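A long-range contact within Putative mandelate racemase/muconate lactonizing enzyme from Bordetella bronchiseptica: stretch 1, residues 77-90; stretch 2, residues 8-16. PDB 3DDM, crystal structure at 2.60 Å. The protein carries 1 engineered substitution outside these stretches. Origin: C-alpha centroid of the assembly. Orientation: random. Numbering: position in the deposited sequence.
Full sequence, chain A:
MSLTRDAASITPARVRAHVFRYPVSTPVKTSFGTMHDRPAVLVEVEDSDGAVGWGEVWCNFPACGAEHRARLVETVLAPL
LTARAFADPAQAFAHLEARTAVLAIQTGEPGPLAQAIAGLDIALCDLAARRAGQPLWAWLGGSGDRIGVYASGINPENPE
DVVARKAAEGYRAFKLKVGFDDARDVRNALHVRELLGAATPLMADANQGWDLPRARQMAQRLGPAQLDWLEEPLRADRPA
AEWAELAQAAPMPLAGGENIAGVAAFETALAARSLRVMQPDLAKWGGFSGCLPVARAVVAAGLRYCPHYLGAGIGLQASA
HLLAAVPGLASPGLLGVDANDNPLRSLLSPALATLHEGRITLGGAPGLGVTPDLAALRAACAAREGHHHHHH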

ATOM      1  N   LEU A  77       4.479  -9.948 -10.803  1.00 46.59           N
ATOM      2  CA  LEU A  77       5.170  -9.286 -11.898  1.00 46.29           C
ATOM      3  C   LEU A  77       5.910 -10.240 -12.828  1.00 46.29           C
ATOM      4  O   LEU A  77       5.966 -10.004 -14.027  1.00 47.25           O
ATOM      5  CB  LEU A  77       6.154  -8.264 -11.338  1.00 46.78           C
ATOM      6  CG  LEU A  77       5.573  -7.230 -10.379  1.00 47.50           C
ATOM      7  CD1 LEU A  77       6.713  -6.545  -9.661  1.00 49.25           C
ATOM      8  CD2 LEU A  77       4.714  -6.231 -11.128  1.00 46.53           C
ATOM      9  N   ALA A  78       6.482 -11.312 -12.280  1.00 46.75           N
ATOM     10  CA  ALA A  78       7.234 -12.271 -13.096  1.00 45.90           C
ATOM     11  C   ALA A  78       6.404 -12.825 -14.255  1.00 46.12           C
ATOM     12  O   ALA A  78       6.836 -12.774 -15.408  1.00 44.24           O
ATOM     13  CB  ALA A  78       7.764 -13.409 -12.222  1.00 43.02           C
ATOM     14  N   PRO A  79       5.199 -13.359 -13.964  1.00 47.36           N
ATOM     15  CA  PRO A  79       4.313 -13.919 -14.994  1.00 47.66           C
ATOM     16  C   PRO A  79       3.994 -12.911 -16.093  1.00 48.61           C
ATOM     17  O   PRO A  79       4.016 -13.246 -17.280  1.00 50.00           O
ATOM     18  CB  PRO A  79       3.074 -14.312 -14.208  1.00 47.32           C
ATOM     19  CG  PRO A  79       3.635 -14.670 -12.857  1.00 48.89           C
ATOM     20  CD  PRO A  79       4.626 -13.558 -12.619  1.00 47.82           C
ATOM     21  N   LEU A  80       3.686 -11.677 -15.708  1.00 47.69           N
ATOM     22  CA  LEU A  80       3.394 -10.657 -16.706  1.00 48.72           C
ATOM     23  C   LEU A  80       4.621 -10.501 -17.602  1.00 49.93           C
ATOM     24  O   LEU A  80       4.544 -10.558 -18.831  1.00 51.58           O
ATOM     25  CB  LEU A  80       3.091  -9.318 -16.031  1.00 47.54           C
ATOM     26  CG  LEU A  80       1.768  -9.176 -15.284  1.00 45.84           C
ATOM     27  CD1 LEU A  80       1.702  -7.808 -14.647  1.00 43.31           C
ATOM     28  CD2 LEU A  80       0.610  -9.366 -16.248  1.00 44.65           C
ATOM     29  N   LEU A  81       5.761 -10.321 -16.955  1.00 50.63           N
ATOM     30  CA  LEU A  81       7.037 -10.130 -17.626  1.00 51.02           C
ATOM     31  C   LEU A  81       7.467 -11.264 -18.572  1.00 50.37           C
ATOM     32  O   LEU A  81       7.939 -11.005 -19.681  1.00 50.04           O
ATOM     33  CB  LEU A  81       8.105  -9.905 -16.556  1.00 51.16           C
ATOM     34  CG  LEU A  81       9.191  -8.858 -16.767  1.00 51.73           C
ATOM     35  CD1 LEU A  81       8.577  -7.514 -17.175  1.00 50.05           C
ATOM     36  CD2 LEU A  81       9.990  -8.737 -15.462  1.00 51.85           C
ATOM     37  N   THR A  82       7.300 -12.513 -18.147  1.00 49.75           N
ATOM     38  CA  THR A  82       7.718 -13.645 -18.970  1.00 50.70           C
ATOM     39  C   THR A  82       6.667 -14.237 -19.920  1.00 52.40           C
ATOM     40  O   THR A  82       6.729 -15.415 -20.250  1.00 53.79           O
ATOM     41  CB  THR A  82       8.262 -14.795 -18.088  1.00 48.87           C
ATOM     42  OG1 THR A  82       7.198 -15.355 -17.305  1.00 46.83           O
ATOM     43  CG2 THR A  82       9.347 -14.283 -17.166  1.00 47.38           C
ATOM     44  N   ALA A  83       5.715 -13.434 -20.381  1.00 53.75           N
ATOM     45  CA  ALA A  83       4.686 -13.952 -21.278  1.00 54.60           C
ATOM     46  C   ALA A  83       4.711 -13.282 -22.653  1.00 55.94           C
ATOM     47  O   ALA A  83       3.964 -13.663 -23.561  1.00 57.20           O
ATOM     48  CB  ALA A  83       3.316 -13.787 -20.642  1.00 53.03           C
ATOM     49  N   ARG A  84       5.574 -12.287 -22.805  1.00 55.39           N
ATOM     50  CA  ARG A  84       5.691 -11.580 -24.070  1.00 54.75           C
ATOM     51  C   ARG A  84       7.060 -10.932 -24.177  1.00 55.09           C
ATOM     52  O   ARG A  84       7.890 -11.054 -23.271  1.00 56.46           O
ATOM     53  CB  ARG A  84       4.613 -10.504 -24.177  1.00 53.11           C
ATOM     54  CG  ARG A  84       4.551  -9.588 -22.982  1.00 51.25           C
ATOM     55  CD  ARG A  84       3.713  -8.371 -23.285  1.00 50.84           C
ATOM     56  NE  ARG A  84       4.345  -7.546 -24.306  1.00 51.52           N
ATOM     57  CZ  ARG A  84       3.942  -6.322 -24.627  1.00 52.09           C
ATOM     58  NH1 ARG A  84       2.899  -5.783 -24.007  1.00 52.29           N
ATOM     59  NH2 ARG A  84       4.594  -5.627 -25.548  1.00 51.02           N
ATOM     60  N   ALA A  85       7.290 -10.249 -25.292  1.00 52.98           N
ATOM     61  CA  ALA A  85       8.551  -9.565 -25.519  1.00 51.52           C
ATOM     62  C   ALA A  85       8.289  -8.070 -25.404  1.00 51.10           C
ATOM     63  O   ALA A  85       7.128  -7.638 -25.386  1.00 51.24           O
ATOM     64  CB  ALA A  85       9.085  -9.904 -26.891  1.00 51.98           C
ATOM     65  N   PHE A  86       9.358  -7.281 -25.318  1.00 49.41           N
ATOM     66  CA  PHE A  86       9.225  -5.835 -25.182  1.00 47.50           C
ATOM     67  C   PHE A  86      10.261  -5.097 -26.001  1.00 47.30           C
ATOM     68  O   PHE A  86      11.433  -5.451 -26.003  1.00 47.62           O
ATOM     69  CB  PHE A  86       9.348  -5.427 -23.708  1.00 46.59           C
ATOM     70  CG  PHE A  86       8.390  -6.149 -22.800  1.00 44.21           C
ATOM     71  CD1 PHE A  86       8.702  -7.408 -22.301  1.00 42.19           C
ATOM     72  CD2 PHE A  86       7.152  -5.590 -22.490  1.00 42.98           C
ATOM     73  CE1 PHE A  86       7.798  -8.105 -21.509  1.00 42.14           C
ATOM     74  CE2 PHE A  86       6.241  -6.276 -21.699  1.00 41.88           C
ATOM     75  CZ  PHE A  86       6.564  -7.539 -21.209  1.00 42.90           C
ATOM     76  N   ALA A  87       9.821  -4.061 -26.699  1.00 47.92           N
ATOM     77  CA  ALA A  87      10.732  -3.286 -27.518  1.00 50.09           C
ATOM     78  C   ALA A  87      11.940  -2.853 -26.686  1.00 50.96           C
ATOM     79  O   ALA A  87      13.070  -2.877 -27.164  1.00 51.94           O
ATOM     80  CB  ALA A  87      10.012  -2.067 -28.088  1.00 49.48           C
ATOM     81  N   ASP A  88      11.691  -2.467 -25.439  1.00 52.68           N
ATOM     82  CA  ASP A  88      12.745  -2.028 -24.525  1.00 53.81           C
ATOM     83  C   ASP A  88      12.226  -2.036 -23.087  1.00 54.20           C
ATOM     84  O   ASP A  88      11.055  -2.351 -22.845  1.00 54.13           O
ATOM     85  CB  ASP A  88      13.209  -0.619 -24.898  1.00 55.03           C
ATOM     86  CG  ASP A  88      12.059   0.318 -25.164  1.00 56.71           C
ATOM     87  OD1 ASP A  88      11.045   0.258 -24.435  1.00 58.17           O
ATOM     88  OD2 ASP A  88      12.171   1.129 -26.101  1.00 59.75           O
ATOM     89  N   PRO A  89      13.091  -1.693 -22.110  1.00 53.95           N
ATOM     90  CA  PRO A  89      12.650  -1.683 -20.705  1.00 52.58           C
ATOM     91  C   PRO A  89      11.491  -0.716 -20.443  1.00 50.76           C
ATOM     92  O   PRO A  89      10.586  -1.020 -19.665  1.00 50.91           O
ATOM     93  CB  PRO A  89      13.923  -1.292 -19.948  1.00 52.18           C
ATOM     94  CG  PRO A  89      15.008  -1.892 -20.795  1.00 52.13           C
ATOM     95  CD  PRO A  89      14.553  -1.517 -22.196  1.00 53.29           C
ATOM     96  N   ALA A  90      11.521   0.445 -21.093  1.00 48.49           N
ATOM     97  CA  ALA A  90      10.463   1.430 -20.916  1.00 46.69           C
ATOM     98  C   ALA A  90       9.098   0.811 -21.211  1.00 46.95           C
ATOM     99  O   ALA A  90       8.127   1.038 -20.483  1.00 48.09           O
ATOM    100  CB  ALA A  90      10.699   2.619 -21.821  1.00 44.41           C
TER
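Stretch 2 8-16: ASITPARVR

Stretch 1 begins with the last turn or so of a helix, 77-81, that starts earlier in the chain and is kinked at P79, whose N has no bond to the turn before. T82 is the first residue to leave helical phi/psi, and an extended segment through R84, A85 and F86 leads to a new helix starting at P89, with D88 at its N-cap position. Stretch 2 is extended almost throughout: loop from S9 to A13, then strand from R14 onward. It runs antiparallel to stretch 1, so that A87 lies by S9, F86 by I10, A85 by T11, T82 by P12 and A78 by V15, with CA-CA distances of 4.7, 5.2, 4.5, 5.0 and 5.7 Å.

F86 and I10 form a single antiparallel bridge, a hydrogen-bonded pair: I10 N donates to F86 O at 2.9 Å, and F86 N donates to I10 O at 2.9 Å. The first is the straighter, at 163° against 151°. A85 CA also approaches I10 O, at 3.4 Å, in a CA-H...O contact. This is the one bridge between the stretches; the other contacts are chiefly packing.

P12 and V15 point their CB atoms toward stretch 1 and meet the end of the first helix. P12 lies where the helix gives way to loop: its CG is 3.9 Å from L81 CG, its CB 3.6 Å from L81 O, and its CD 4.0 Å from F86 CD1, at the edge of the ring near its plane. The proline thus rests against both the helix-end leucine and the edge of the ring. V15, with chi1 in t, packs its CB 3.9 Å from A78 CB and its CG2 4.0 Å from L81 CD2.

T82 OG1 donates to A78 O at 3.2 Å, turning the hydroxyl back on its own helix, while T82 CG2 lies 3.9 Å from V15 CG2 and 3.6 Å from A13 O. R14 and R16 point away on either side of V15 in sequence, the alternation of a strand; A13, just before the strand, also points away.

At the other end, I10 sends its CG1 to 4.0 Å from D88 CA and 4.2 Å from P89 CD, so the bridge residue also packs against the start of the second helix. S9 closes the contact, its CB 3.4 Å from F86 O. The rule is economical: one backbone bridge at F86 and I10, with proline, valine and isoleucine supplying most of the packing.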

ATOM      1  N   ALA A   8      17.921  -4.360 -29.917  1.00 77.62           N
ATOM      2  CA  ALA A   8      17.679  -5.777 -29.500  1.00 78.30           C
ATOM      3  C   ALA A   8      16.604  -5.847 -28.411  1.00 78.27           C
ATOM      4  O   ALA A   8      16.859  -5.499 -27.253  1.00 79.75           O
ATOM      5  CB  ALA A   8      18.983  -6.401 -28.995  1.00 77.98           C
ATOM      6  N   SER A   9      15.411  -6.308 -28.786  1.00 76.37           N
ATOM      7  CA  SER A   9      14.282  -6.420 -27.863  1.00 74.09           C
ATOM      8  C   SER A   9      14.571  -7.281 -26.629  1.00 72.40           C
ATOM      9  O   SER A   9      15.469  -8.129 -26.640  1.00 71.96           O
ATOM     10  CB  SER A   9      13.071  -6.997 -28.590  1.00 74.53           C
ATOM     11  OG  SER A   9      13.162  -8.409 -28.659  1.00 74.85           O
ATOM     12  N   ILE A  10      13.791  -7.059 -25.574  1.00 69.23           N
ATOM     13  CA  ILE A  10      13.934  -7.794 -24.322  1.00 67.34           C
ATOM     14  C   ILE A  10      12.896  -8.907 -24.250  1.00 65.65           C
ATOM     15  O   ILE A  10      11.721  -8.677 -24.528  1.00 65.56           O
ATOM     16  CB  ILE A  10      13.693  -6.889 -23.096  1.00 68.76           C
ATOM     17  CG1 ILE A  10      14.356  -5.526 -23.297  1.00 69.07           C
ATOM     18  CG2 ILE A  10      14.228  -7.572 -21.839  1.00 68.20           C
ATOM     19  CD1 ILE A  10      15.850  -5.585 -23.369  1.00 71.64           C
ATOM     20  N   THR A  11      13.317 -10.105 -23.865  1.00 63.16           N
ATOM     21  CA  THR A  11      12.385 -11.217 -23.751  1.00 61.12           C
ATOM     22  C   THR A  11      12.647 -11.985 -22.465  1.00 59.19           C
ATOM     23  O   THR A  11      13.253 -13.053 -22.486  1.00 58.90           O
ATOM     24  CB  THR A  11      12.501 -12.189 -24.945  1.00 61.73           C
ATOM     25  OG1 THR A  11      12.353 -11.464 -26.174  1.00 62.20           O
ATOM     26  CG2 THR A  11      11.403 -13.254 -24.867  1.00 60.54           C
ATOM     27  N   PRO A  12      12.179 -11.447 -21.322  1.00 57.18           N
ATOM     28  CA  PRO A  12      12.360 -12.072 -20.008  1.00 54.46           C
ATOM     29  C   PRO A  12      11.966 -13.539 -20.055  1.00 53.57           C
ATOM     30  O   PRO A  12      11.010 -13.897 -20.737  1.00 54.98           O
ATOM     31  CB  PRO A  12      11.438 -11.255 -19.115  1.00 54.08           C
ATOM     32  CG  PRO A  12      11.444  -9.911 -19.768  1.00 54.65           C
ATOM     33  CD  PRO A  12      11.314 -10.260 -21.216  1.00 55.54           C
ATOM     34  N   ALA A  13      12.693 -14.380 -19.326  1.00 51.47           N
ATOM     35  CA  ALA A  13      12.408 -15.807 -19.307  1.00 51.05           C
ATOM     36  C   ALA A  13      12.289 -16.348 -17.891  1.00 52.25           C
ATOM     37  O   ALA A  13      11.464 -17.219 -17.612  1.00 52.37           O
ATOM     38  CB  ALA A  13      13.490 -16.556 -20.051  1.00 49.43           C
ATOM     39  N   ARG A  14      13.130 -15.839 -16.999  1.00 53.16           N
ATOM     40  CA  ARG A  14      13.129 -16.266 -15.610  1.00 53.54           C
ATOM     41  C   ARG A  14      13.356 -15.026 -14.769  1.00 52.80           C
ATOM     42  O   ARG A  14      14.212 -14.207 -15.092  1.00 52.35           O
ATOM     43  CB  ARG A  14      14.239 -17.294 -15.376  1.00 56.70           C
ATOM     44  CG  ARG A  14      14.439 -17.707 -13.923  1.00 62.30           C
ATOM     45  CD  ARG A  14      15.451 -18.855 -13.809  1.00 67.19           C
ATOM     46  NE  ARG A  14      16.421 -18.652 -12.730  1.00 71.78           N
ATOM     47  CZ  ARG A  14      17.384 -17.728 -12.744  1.00 74.21           C
ATOM     48  NH1 ARG A  14      17.523 -16.913 -13.786  1.00 73.62           N
ATOM     49  NH2 ARG A  14      18.210 -17.610 -11.708  1.00 75.49           N
ATOM     50  N   VAL A  15      12.575 -14.876 -13.705  1.00 52.63           N
ATOM     51  CA  VAL A  15      12.690 -13.714 -12.824  1.00 51.78           C
ATOM     52  C   VAL A  15      12.687 -14.163 -11.368  1.00 52.65           C
ATOM     53  O   VAL A  15      11.678 -14.660 -10.869  1.00 53.26           O
ATOM     54  CB  VAL A  15      11.516 -12.738 -13.044  1.00 50.84           C
ATOM     55  CG1 VAL A  15      11.659 -11.543 -12.126  1.00 50.33           C
ATOM     56  CG2 VAL A  15      11.466 -12.299 -14.494  1.00 48.57           C
ATOM     57  N   ARG A  16      13.809 -13.987 -10.680  1.00 54.01           N
ATOM     58  CA  ARG A  16      13.889 -14.406  -9.283  1.00 54.98           C
ATOM     59  C   ARG A  16      14.211 -13.266  -8.334  1.00 52.97           C
ATOM     60  O   ARG A  16      14.899 -12.308  -8.698  1.00 53.83           O
ATOM     61  CB  ARG A  16      14.933 -15.516  -9.118  1.00 58.86           C
ATOM     62  CG  ARG A  16      14.743 -16.668 -10.086  1.00 66.84           C
ATOM     63  CD  ARG A  16      15.604 -17.881  -9.736  1.00 73.80           C
ATOM     64  NE  ARG A  16      15.170 -18.529  -8.497  1.00 79.68           N
ATOM     65  CZ  ARG A  16      15.540 -19.753  -8.117  1.00 81.98           C
ATOM     66  NH1 ARG A  16      16.358 -20.476  -8.881  1.00 80.81           N
ATOM     67  NH2 ARG A  16      15.087 -20.253  -6.969  1.00 81.97           N
TER